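Local coordinates for protein Myo-inositol phosphohydrolase (PDB 4WU3) that probably removes the 3-phosphate of inositol hexakisphosphate as a tyrosine-phosphatase-like phytase, and binds inositol-(1,3,4,5)-tetrakisphosphate in the crystal, at residues 50-55 / 183-188; 227-232 / 236-241; 365-370 / 374-379; 403-408 / 500-505. The protein carries 2 engineered substitutions. All blocks are in the same frame, centred on the assembly; numbering follows the deposited sequence.

Contact 1. Residues 50-55 / 183-188; sequences LKIDRA and SPVYVN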
# COMPACT_ATOMS: atom_id res chain seq x y z
N LEU A 50 -1.45 -20.98 -16.65
CA LEU A 50 -2.66 -21.72 -16.32
C LEU A 50 -2.23 -22.78 -15.35
O LEU A 50 -1.35 -23.56 -15.66
CB LEU A 50 -3.29 -22.34 -17.56
CG LEU A 50 -4.52 -23.23 -17.35
CD1 LEU A 50 -5.62 -22.51 -16.60
CD2 LEU A 50 -5.06 -23.73 -18.69
N LYS A 51 -2.84 -22.80 -14.17
CA LYS A 51 -2.47 -23.79 -13.17
C LYS A 51 -3.67 -24.34 -12.42
O LYS A 51 -4.78 -23.81 -12.49
CB LYS A 51 -1.45 -23.21 -12.19
CG LYS A 51 -1.92 -21.98 -11.44
CD LYS A 51 -2.71 -22.33 -10.19
CE LYS A 51 -2.63 -21.16 -9.21
NZ LYS A 51 -3.47 -21.37 -8.00
N ILE A 52 -3.41 -25.43 -11.71
CA ILE A 52 -4.43 -26.13 -10.94
C ILE A 52 -4.65 -25.45 -9.59
O ILE A 52 -3.71 -25.24 -8.84
CB ILE A 52 -4.02 -27.61 -10.76
CG1 ILE A 52 -4.01 -28.32 -12.13
CG2 ILE A 52 -4.94 -28.33 -9.80
CD1 ILE A 52 -3.38 -29.70 -12.11
N ASP A 53 -5.90 -25.10 -9.30
CA ASP A 53 -6.27 -24.51 -8.02
C ASP A 53 -6.62 -25.63 -7.04
O ASP A 53 -6.09 -25.70 -5.93
CB ASP A 53 -7.49 -23.59 -8.17
CG ASP A 53 -7.20 -22.31 -8.96
OD1 ASP A 53 -6.04 -21.87 -9.01
OD2 ASP A 53 -8.16 -21.75 -9.51
N ARG A 54 -7.56 -26.48 -7.46
CA ARG A 54 -8.04 -27.60 -6.65
C ARG A 54 -8.21 -28.86 -7.50
O ARG A 54 -9.01 -28.90 -8.43
CB ARG A 54 -9.39 -27.27 -6.01
CG ARG A 54 -9.43 -25.99 -5.19
CD ARG A 54 -8.49 -26.05 -4.00
NE ARG A 54 -8.96 -27.02 -3.02
CZ ARG A 54 -8.32 -27.33 -1.91
NH1 ARG A 54 -7.17 -26.75 -1.61
NH2 ARG A 54 -8.84 -28.22 -1.08
N ALA A 55 -7.45 -29.90 -7.15
CA ALA A 55 -7.64 -31.22 -7.71
C ALA A 55 -9.01 -31.68 -7.26
O ALA A 55 -9.46 -31.32 -6.19
CB ALA A 55 -6.56 -32.18 -7.22
N SER A 183 5.90 -27.87 -11.53
CA SER A 183 5.91 -28.59 -12.81
C SER A 183 4.56 -29.22 -13.14
O SER A 183 3.84 -29.70 -12.26
CB SER A 183 7.03 -29.65 -12.84
OG SER A 183 6.81 -30.66 -11.87
N PRO A 184 4.20 -29.21 -14.42
CA PRO A 184 2.84 -29.50 -14.86
C PRO A 184 2.47 -30.98 -14.89
O PRO A 184 3.35 -31.84 -14.92
CB PRO A 184 2.81 -28.91 -16.27
CG PRO A 184 4.22 -28.99 -16.75
CD PRO A 184 5.07 -28.79 -15.53
N VAL A 185 1.17 -31.25 -14.88
CA VAL A 185 0.66 -32.56 -15.22
C VAL A 185 -0.37 -32.39 -16.31
O VAL A 185 -0.84 -31.28 -16.56
CB VAL A 185 -0.06 -33.28 -14.07
CG1 VAL A 185 0.75 -33.24 -12.82
CG2 VAL A 185 -1.38 -32.64 -13.76
N TYR A 186 -0.70 -33.49 -16.97
CA TYR A 186 -1.72 -33.49 -17.99
C TYR A 186 -3.10 -33.70 -17.36
O TYR A 186 -3.30 -34.59 -16.53
CB TYR A 186 -1.43 -34.56 -19.03
CG TYR A 186 -0.22 -34.26 -19.89
CD1 TYR A 186 -0.35 -33.51 -21.03
CD2 TYR A 186 1.05 -34.76 -19.56
CE1 TYR A 186 0.74 -33.24 -21.84
CE2 TYR A 186 2.15 -34.49 -20.36
CZ TYR A 186 1.98 -33.73 -21.50
OH TYR A 186 3.05 -33.44 -22.32
N VAL A 187 -4.03 -32.85 -17.76
CA VAL A 187 -5.39 -32.90 -17.27
C VAL A 187 -6.31 -33.27 -18.42
O VAL A 187 -6.27 -32.64 -19.49
CB VAL A 187 -5.80 -31.54 -16.71
CG1 VAL A 187 -7.25 -31.56 -16.25
CG2 VAL A 187 -4.88 -31.14 -15.58
N ASN A 188 -7.13 -34.31 -18.22
CA ASN A 188 -8.07 -34.74 -19.24
C ASN A 188 -9.43 -34.18 -18.90
O ASN A 188 -9.81 -34.15 -17.75
CB ASN A 188 -8.16 -36.26 -19.32
CG ASN A 188 -6.85 -36.90 -19.71
OD1 ASN A 188 -6.07 -37.30 -18.87
ND2 ASN A 188 -6.60 -36.98 -20.98
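Ile52, on strand 49-54 of an antiparallel sheet, reaches past strand 168-175 to Val185 and Val187, which stand on the second arm of the beta hairpin formed by strands 168-175 and 180-188. The tight part is small and wholly apolar. One methyl, Ile52 CD1, does all the touching: it lies 3.9 Å from Val185 CG2 and 4.0 Å from Val187 CG2. With CG1 anti to the carbonyl carbon (chi1 -66°) and the chain extended beyond it (chi2 169°), this methyl is carried out to the hairpin. The Ile52 side chain runs roughly perpendicular to that of Val185 and slides past that of Val187, two residues further on, in the opposite direction. No hydrogen bond joins the two segments. Leu50 and Ile52 both make backbone bonds to Tyr172, and Ile52 also packs on Ile171, so strand 168-175 lies between 49-54 and 180-188, and the two segments meet as next-but-one strands, by side chains alone.

The loose side begins with Tyr186, whose CB points away from Ile52 and which is exposed, as is Asn188. The two segments bury 79 Å² between them, a light contact beside the backbone bonds to strand 168-175. The neighbours of Ile52 are busy elsewhere. Asp53 and Arg54 together face Ala133 in a classic beta bulge, where the chain turns a corner. Asp53 is buried, with Arg122 and Ser135 as further polar partners, and its OD1 receives Lys51 NZ at 2.8 Å in a salt bridge, nearly in line with the C-O bond.

Contact 2. Residues 227-232 / 236-241; sequences EFYKSL and AWLHYH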
# COMPACT_ATOMS: atom_id res chain seq x y z
N GLU A 227 -26.03 -4.07 -2.15
CA GLU A 227 -27.24 -4.12 -2.94
C GLU A 227 -27.66 -5.58 -3.23
O GLU A 227 -28.85 -5.90 -3.22
CB GLU A 227 -27.09 -3.30 -4.23
CG GLU A 227 -26.96 -1.80 -3.96
CD GLU A 227 -28.14 -1.17 -3.21
OE1 GLU A 227 -29.31 -1.33 -3.66
OE2 GLU A 227 -27.89 -0.48 -2.18
N PHE A 228 -26.69 -6.47 -3.44
CA PHE A 228 -26.98 -7.91 -3.51
C PHE A 228 -27.52 -8.42 -2.17
O PHE A 228 -28.49 -9.18 -2.10
CB PHE A 228 -25.71 -8.66 -3.88
CG PHE A 228 -25.70 -10.12 -3.52
CD1 PHE A 228 -26.40 -11.05 -4.28
CD2 PHE A 228 -24.94 -10.57 -2.45
CE1 PHE A 228 -26.37 -12.40 -3.95
CE2 PHE A 228 -24.89 -11.92 -2.13
CZ PHE A 228 -25.61 -12.84 -2.88
N TYR A 229 -26.86 -8.02 -1.09
CA TYR A 229 -27.21 -8.50 0.23
C TYR A 229 -28.65 -8.13 0.58
O TYR A 229 -29.41 -8.95 1.10
CB TYR A 229 -26.26 -7.91 1.27
CG TYR A 229 -26.56 -8.33 2.69
CD1 TYR A 229 -26.09 -9.54 3.19
CD2 TYR A 229 -27.31 -7.53 3.52
CE1 TYR A 229 -26.36 -9.92 4.50
CE2 TYR A 229 -27.60 -7.91 4.82
CZ TYR A 229 -27.12 -9.10 5.30
OH TYR A 229 -27.39 -9.48 6.60
N LYS A 230 -29.01 -6.89 0.30
CA LYS A 230 -30.34 -6.39 0.64
C LYS A 230 -31.45 -7.03 -0.17
O LYS A 230 -32.61 -6.97 0.21
CB LYS A 230 -30.37 -4.87 0.44
CG LYS A 230 -29.55 -4.13 1.48
CD LYS A 230 -29.09 -2.77 0.98
CE LYS A 230 -30.25 -1.80 0.91
NZ LYS A 230 -29.79 -0.46 0.43
N SER A 231 -31.11 -7.66 -1.29
CA SER A 231 -32.11 -8.28 -2.12
C SER A 231 -32.26 -9.77 -1.82
O SER A 231 -33.04 -10.44 -2.47
CB SER A 231 -31.76 -8.09 -3.60
OG SER A 231 -30.70 -8.96 -3.97
N LEU A 232 -31.51 -10.28 -0.84
CA LEU A 232 -31.54 -11.72 -0.55
C LEU A 232 -32.82 -12.15 0.13
O LEU A 232 -33.36 -11.44 0.94
CB LEU A 232 -30.38 -12.13 0.34
CG LEU A 232 -29.04 -12.13 -0.37
CD1 LEU A 232 -27.92 -12.42 0.63
CD2 LEU A 232 -29.08 -13.15 -1.49
N ALA A 236 -31.61 -17.27 2.90
CA ALA A 236 -30.46 -17.46 2.03
C ALA A 236 -29.24 -17.92 2.82
O ALA A 236 -28.98 -17.45 3.92
CB ALA A 236 -30.15 -16.16 1.30
N TRP A 237 -28.50 -18.86 2.25
CA TRP A 237 -27.26 -19.28 2.85
C TRP A 237 -26.13 -18.76 1.97
O TRP A 237 -26.12 -18.99 0.77
CB TRP A 237 -27.20 -20.80 2.96
CG TRP A 237 -25.97 -21.25 3.65
CD1 TRP A 237 -24.71 -21.29 3.13
CD2 TRP A 237 -25.86 -21.70 5.00
NE1 TRP A 237 -23.82 -21.73 4.07
CE2 TRP A 237 -24.50 -21.99 5.23
CE3 TRP A 237 -26.77 -21.87 6.04
CZ2 TRP A 237 -24.03 -22.46 6.45
CZ3 TRP A 237 -26.30 -22.33 7.25
CH2 TRP A 237 -24.95 -22.62 7.45
N LEU A 238 -25.20 -18.04 2.59
CA LEU A 238 -24.07 -17.43 1.89
C LEU A 238 -22.76 -18.17 2.16
O LEU A 238 -22.37 -18.38 3.31
CB LEU A 238 -23.91 -15.97 2.32
CG LEU A 238 -25.04 -15.02 1.89
CD1 LEU A 238 -24.63 -13.58 2.15
CD2 LEU A 238 -25.39 -15.22 0.43
N HIS A 239 -22.09 -18.56 1.09
CA HIS A 239 -20.78 -19.17 1.20
C HIS A 239 -19.77 -18.28 0.49
O HIS A 239 -19.83 -18.13 -0.73
CB HIS A 239 -20.77 -20.56 0.56
CG HIS A 239 -19.46 -21.26 0.71
ND1 HIS A 239 -19.11 -21.94 1.85
CD2 HIS A 239 -18.38 -21.32 -0.12
CE1 HIS A 239 -17.88 -22.41 1.72
NE2 HIS A 239 -17.42 -22.05 0.53
N TYR A 240 -18.87 -17.67 1.26
CA TYR A 240 -17.85 -16.79 0.72
C TYR A 240 -16.58 -17.57 0.42
O TYR A 240 -16.16 -18.44 1.20
CB TYR A 240 -17.49 -15.68 1.72
CG TYR A 240 -18.63 -14.79 2.11
CD1 TYR A 240 -19.06 -13.78 1.26
CD2 TYR A 240 -19.26 -14.93 3.34
CE1 TYR A 240 -20.11 -12.96 1.62
CE2 TYR A 240 -20.30 -14.11 3.70
CZ TYR A 240 -20.73 -13.12 2.85
OH TYR A 240 -21.79 -12.31 3.21
N HIS A 241 -15.96 -17.27 -0.71
CA HIS A 241 -14.66 -17.85 -0.99
C HIS A 241 -13.78 -16.97 -1.88
O HIS A 241 -14.27 -16.15 -2.68
CB HIS A 241 -14.84 -19.24 -1.60
CG HIS A 241 -14.96 -19.22 -3.09
ND1 HIS A 241 -13.87 -19.17 -3.92
CD2 HIS A 241 -16.05 -19.25 -3.89
CE1 HIS A 241 -14.29 -19.15 -5.18
NE2 HIS A 241 -15.61 -19.20 -5.18
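Leu232 and Leu238 meet tip to tip where helix 219-230 gives way to strand 237-241. Apolar contacts make up the whole of the join. Leu232 CD1 sits 3.8 Å from Leu238 CD2 and equally close to Leu238 CD1, so it rests against the fork of the second leucine. Behind this pair, Leu232 CB lies 4.1 Å from Ala236 CB. Aromatic rings add two more contacts: Phe228 CZ approaches Leu238 CD2 obliquely at 4.1 Å, while Leu238 CD1 lies at the edge of the Tyr229 ring, near its plane. An alanine in place of Leu238 would lose both methyls and is likely to leave a gap between Phe228, Tyr229 and Leu232.

No hydrogen bond crosses between the segments; those within 227-232 lie at the helix end. Phe228 O accepts from Ser231 OG at 2.9 Å and from Ser231 N at 3.1 Å, both donors coming from the same face of the carbonyl. Lys230 NZ and Glu227 OE2 form a salt bridge further out.

In the fold this is the second half of a beta-alpha-beta crossover, from strand 205-211 through the helix to strand 237-241. Phe228 stacks on Phe207 of the first strand, Leu238 touches Tyr117 of strand 116-122, and His256 of helix 247-261 packs on Leu238 too.

Contact 3. Residues 365-370 / 374-379; sequences TDVNVK and KGFTPT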
# COMPACT_ATOMS: atom_id res chain seq x y z
N THR A 365 -2.33 6.50 -49.11
CA THR A 365 -1.00 6.09 -49.55
C THR A 365 -0.01 6.03 -48.39
O THR A 365 1.17 5.74 -48.60
CB THR A 365 -0.44 7.07 -50.58
OG1 THR A 365 -0.36 8.38 -50.00
CG2 THR A 365 -1.33 7.12 -51.81
N ASP A 366 -0.49 6.29 -47.18
CA ASP A 366 0.37 6.30 -46.00
C ASP A 366 0.14 5.08 -45.10
O ASP A 366 0.16 5.20 -43.87
CB ASP A 366 0.14 7.59 -45.20
CG ASP A 366 -1.31 7.77 -44.77
OD1 ASP A 366 -2.18 8.06 -45.62
OD2 ASP A 366 -1.59 7.63 -43.57
N VAL A 367 -0.04 3.92 -45.71
CA VAL A 367 -0.28 2.68 -44.98
C VAL A 367 0.83 2.37 -43.98
O VAL A 367 2.01 2.42 -44.32
CB VAL A 367 -0.42 1.48 -45.95
CG1 VAL A 367 -0.54 0.17 -45.17
CG2 VAL A 367 -1.62 1.66 -46.86
N ASN A 368 0.44 2.08 -42.75
CA ASN A 368 1.37 1.63 -41.72
C ASN A 368 0.94 0.27 -41.21
O ASN A 368 0.01 0.17 -40.41
CB ASN A 368 1.41 2.63 -40.56
CG ASN A 368 2.47 2.29 -39.52
OD1 ASN A 368 3.02 1.18 -39.50
ND2 ASN A 368 2.74 3.23 -38.62
N VAL A 369 1.59 -0.78 -41.69
CA VAL A 369 1.19 -2.15 -41.38
C VAL A 369 1.21 -2.41 -39.88
O VAL A 369 0.47 -3.27 -39.39
CB VAL A 369 2.10 -3.19 -42.07
CG1 VAL A 369 1.72 -4.60 -41.67
CG2 VAL A 369 2.02 -3.03 -43.59
N LYS A 370 2.02 -1.66 -39.15
CA LYS A 370 2.13 -1.88 -37.71
C LYS A 370 0.91 -1.36 -36.95
O LYS A 370 0.70 -1.72 -35.80
CB LYS A 370 3.42 -1.29 -37.18
CG LYS A 370 4.63 -2.13 -37.57
CD LYS A 370 5.92 -1.57 -37.02
CE LYS A 370 6.37 -0.36 -37.83
NZ LYS A 370 7.66 0.17 -37.32
N LYS A 374 -4.93 -8.40 -37.59
CA LYS A 374 -5.33 -9.66 -38.19
C LYS A 374 -6.21 -9.46 -39.43
O LYS A 374 -7.22 -8.76 -39.38
CB LYS A 374 -6.07 -10.53 -37.16
CG LYS A 374 -6.54 -11.88 -37.69
CD LYS A 374 -7.29 -12.67 -36.63
CE LYS A 374 -7.72 -14.04 -37.16
NZ LYS A 374 -8.63 -14.76 -36.22
N GLY A 375 -5.80 -10.07 -40.54
CA GLY A 375 -6.60 -10.06 -41.77
C GLY A 375 -6.27 -8.92 -42.72
O GLY A 375 -6.86 -8.79 -43.78
N PHE A 376 -5.32 -8.07 -42.34
CA PHE A 376 -5.05 -6.89 -43.15
C PHE A 376 -4.47 -7.22 -44.51
O PHE A 376 -3.46 -7.93 -44.62
CB PHE A 376 -4.10 -5.91 -42.45
CG PHE A 376 -3.63 -4.81 -43.36
CD1 PHE A 376 -4.49 -3.78 -43.72
CD2 PHE A 376 -2.35 -4.83 -43.90
CE1 PHE A 376 -4.08 -2.78 -44.57
CE2 PHE A 376 -1.93 -3.83 -44.76
CZ PHE A 376 -2.80 -2.80 -45.09
N THR A 377 -5.10 -6.69 -45.55
CA THR A 377 -4.53 -6.75 -46.88
C THR A 377 -4.51 -5.37 -47.52
O THR A 377 -5.42 -4.57 -47.32
CB THR A 377 -5.30 -7.70 -47.81
OG1 THR A 377 -4.77 -7.57 -49.13
CG2 THR A 377 -6.79 -7.38 -47.84
N PRO A 378 -3.46 -5.08 -48.28
CA PRO A 378 -3.38 -3.80 -48.98
C PRO A 378 -4.31 -3.74 -50.20
O PRO A 378 -4.53 -2.67 -50.76
CB PRO A 378 -1.91 -3.70 -49.39
CG PRO A 378 -1.39 -5.10 -49.38
CD PRO A 378 -2.25 -5.90 -48.44
N THR A 379 -4.88 -4.88 -50.58
CA THR A 379 -5.67 -4.97 -51.80
C THR A 379 -7.01 -5.67 -51.58
O THR A 379 -7.29 -6.70 -52.19
CB THR A 379 -4.90 -5.72 -52.92
OG1 THR A 379 -4.63 -7.07 -52.50
CG2 THR A 379 -3.60 -5.02 -53.23
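Phe376 brings the outer end of its ring to Val367 and Val369 in the long surface loop between strand 357-358 and helix 385-388, a loop that contains an Asx turn and an ST turn. The side chain sets out from CB toward the opposite segment. CB and CG themselves touch neither valine; they serve as the stem. CG is anti to the backbone N and beside the carbonyl carbon (chi1 170°), which brings one ring face to Pro378 N, 3.9 Å from the ring plane and displaced toward the rim, while the far end meets the valines. Further out, CE2 comes within 4.2 Å of Val369 CG2, the two side chains crossing at about a right angle. At the tip, CZ meets Val367 CG1 at 3.7 Å, this valine approaching from the opposite direction. Both methyls come to the ring obliquely.

Ser569 of helix 564-573 also touches Phe376, and Leu573 touches Val367, so both limbs of the loop touch this helix.

Each limb has its own side-chain-to-backbone turn. Asn368 OD1 accepts from Lys370 N at 3.0 Å, the donor standing above the carbonyl plane, which makes the Asx turn. The ST turn has a straighter bond: Thr379 N to Thr377 OG1, 3.1 Å long with an N-H...O angle of 168°.

Contact 4. Residues 403-408 / 500-505; sequences AMLPVL and NGLHYY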
# COMPACT_ATOMS: atom_id res chain seq x y z
N ALA A 403 -18.45 22.72 -45.99
CA ALA A 403 -17.62 22.09 -47.01
C ALA A 403 -18.08 20.66 -47.34
O ALA A 403 -17.95 20.22 -48.48
CB ALA A 403 -16.17 22.09 -46.59
N MET A 404 -18.59 19.94 -46.34
CA MET A 404 -19.07 18.57 -46.56
C MET A 404 -20.32 18.53 -47.42
O MET A 404 -20.54 17.60 -48.18
CB MET A 404 -19.44 17.91 -45.24
CG MET A 404 -18.28 17.46 -44.39
SD MET A 404 -18.89 16.71 -42.86
CE MET A 404 -20.18 15.66 -43.50
N LEU A 405 -21.15 19.55 -47.25
CA LEU A 405 -22.47 19.57 -47.86
C LEU A 405 -22.49 19.29 -49.36
O LEU A 405 -23.19 18.39 -49.80
CB LEU A 405 -23.16 20.90 -47.59
CG LEU A 405 -23.91 20.93 -46.26
CD1 LEU A 405 -24.37 22.35 -45.96
CD2 LEU A 405 -25.10 19.98 -46.33
N PRO A 406 -21.75 20.07 -50.16
CA PRO A 406 -21.80 19.83 -51.60
C PRO A 406 -21.23 18.47 -51.98
O PRO A 406 -21.71 17.85 -52.93
CB PRO A 406 -20.93 20.95 -52.19
CG PRO A 406 -20.07 21.41 -51.06
CD PRO A 406 -20.87 21.20 -49.81
N VAL A 407 -20.22 18.01 -51.26
CA VAL A 407 -19.62 16.71 -51.55
C VAL A 407 -20.64 15.60 -51.34
O VAL A 407 -20.82 14.75 -52.21
CB VAL A 407 -18.36 16.46 -50.70
CG1 VAL A 407 -17.83 15.05 -50.92
CG2 VAL A 407 -17.28 17.47 -51.04
N LEU A 408 -21.32 15.61 -50.20
CA LEU A 408 -22.26 14.54 -49.89
C LEU A 408 -23.47 14.60 -50.82
O LEU A 408 -23.91 13.58 -51.34
CB LEU A 408 -22.70 14.57 -48.43
CG LEU A 408 -21.61 14.32 -47.38
CD1 LEU A 408 -22.24 14.23 -46.00
CD2 LEU A 408 -20.81 13.06 -47.66
N ASN A 500 -29.17 23.14 -41.59
CA ASN A 500 -28.57 23.01 -42.93
C ASN A 500 -29.20 21.90 -43.78
O ASN A 500 -28.60 21.45 -44.76
CB ASN A 500 -27.05 22.80 -42.82
CG ASN A 500 -26.31 24.10 -42.55
OD1 ASN A 500 -26.01 24.87 -43.46
ND2 ASN A 500 -26.02 24.36 -41.28
N GLY A 501 -30.40 21.48 -43.41
CA GLY A 501 -31.21 20.61 -44.26
C GLY A 501 -30.86 19.13 -44.21
O GLY A 501 -31.21 18.38 -45.12
N LEU A 502 -30.20 18.70 -43.14
CA LEU A 502 -29.86 17.29 -42.99
C LEU A 502 -30.56 16.71 -41.78
O LEU A 502 -31.01 17.44 -40.90
CB LEU A 502 -28.35 17.11 -42.83
CG LEU A 502 -27.47 17.72 -43.92
CD1 LEU A 502 -26.01 17.64 -43.52
CD2 LEU A 502 -27.69 17.01 -45.24
N HIS A 503 -30.66 15.39 -41.73
CA HIS A 503 -31.23 14.71 -40.58
C HIS A 503 -30.16 14.38 -39.56
O HIS A 503 -28.97 14.36 -39.86
CB HIS A 503 -31.91 13.42 -41.01
CG HIS A 503 -32.97 13.63 -42.04
ND1 HIS A 503 -32.70 13.78 -43.38
CD2 HIS A 503 -34.31 13.71 -41.92
CE1 HIS A 503 -33.83 13.95 -44.05
NE2 HIS A 503 -34.82 13.91 -43.18
N TYR A 504 -30.59 14.10 -38.34
CA TYR A 504 -29.66 13.88 -37.26
C TYR A 504 -30.07 12.69 -36.42
O TYR A 504 -31.23 12.51 -36.12
CB TYR A 504 -29.58 15.13 -36.38
CG TYR A 504 -28.67 15.02 -35.18
CD1 TYR A 504 -27.30 15.25 -35.29
CD2 TYR A 504 -29.18 14.72 -33.92
CE1 TYR A 504 -26.46 15.17 -34.19
CE2 TYR A 504 -28.36 14.64 -32.82
CZ TYR A 504 -27.00 14.86 -32.95
OH TYR A 504 -26.17 14.78 -31.85
N TYR A 505 -29.10 11.86 -36.06
CA TYR A 505 -29.35 10.78 -35.12
C TYR A 505 -28.15 10.64 -34.19
O TYR A 505 -27.00 10.76 -34.60
CB TYR A 505 -29.66 9.46 -35.85
CG TYR A 505 -30.28 8.44 -34.93
CD1 TYR A 505 -31.66 8.36 -34.76
CD2 TYR A 505 -29.49 7.57 -34.19
CE1 TYR A 505 -32.22 7.44 -33.89
CE2 TYR A 505 -30.04 6.66 -33.31
CZ TYR A 505 -31.41 6.60 -33.16
OH TYR A 505 -31.94 5.69 -32.27
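The backbones of Leu405, on helix 398-411, and Asn500 come no nearer than 8.6 Å between their CA atoms, so side chains alone make the contact; the helix is kinked at Pro406, whose N has no bond to the turn before, and regains its pattern with Leu408 N to Met404 O. Leu405 divides its two methyls between two partners. CD1 rests beside Asn500, 3.9 Å from OD1 and 4.2 Å from CB, the side chains crossing at about a right angle. CD2 goes to Leu502, 3.8 Å from its CD1 and 4.1 Å from its CG. The amide of Asn500 has polar partners of its own: Gln402 NE2 donates to OD1, and ND2 binds Leu496 O.

Between the two partners lies Gly501, the C-prime residue of a Schellman motif that ends helix 493-499, with a positive phi of 81°. The chain then enters strand 503-509, at the edge of the phosphatase-like five-stranded sheet. An alanine at Leu405 would give up both branches and would probably open a gap between the kinked helix and Leu502, leaving the flank of Asn500 less covered.

Besides presenting CD1 to Leu405 CD2, the side chain of Leu502 packs on Ile416 and Ile418 of strand 416-422 and on Val497 of helix 493-499.

How the contacts relate
The chain holds two similar halves, each with a five-stranded mixed sheet of the same strand order; contacts 1 and 2 belong to the first, contacts 3 and 4 to the second. The centres of contacts 1 and 4 are about 60 Å apart. Contacts 1 and 2 come closest, about 8 Å between nearest atoms, yet no two contacts touch. Strand 237-241 of contact 2 matches strand 535-539, which runs into the ligand-binding loop Ser540 to Arg546; in its own sheet, strand 205-211 leads toward His214 of the first-half ligand site. Strand 503-509, entered at contact 4, leads to Asp511 and His512 of the second-half pocket. Contact 3 is tied by Lys374 to Glu604, on the helix carrying Tyr596 of that pocket.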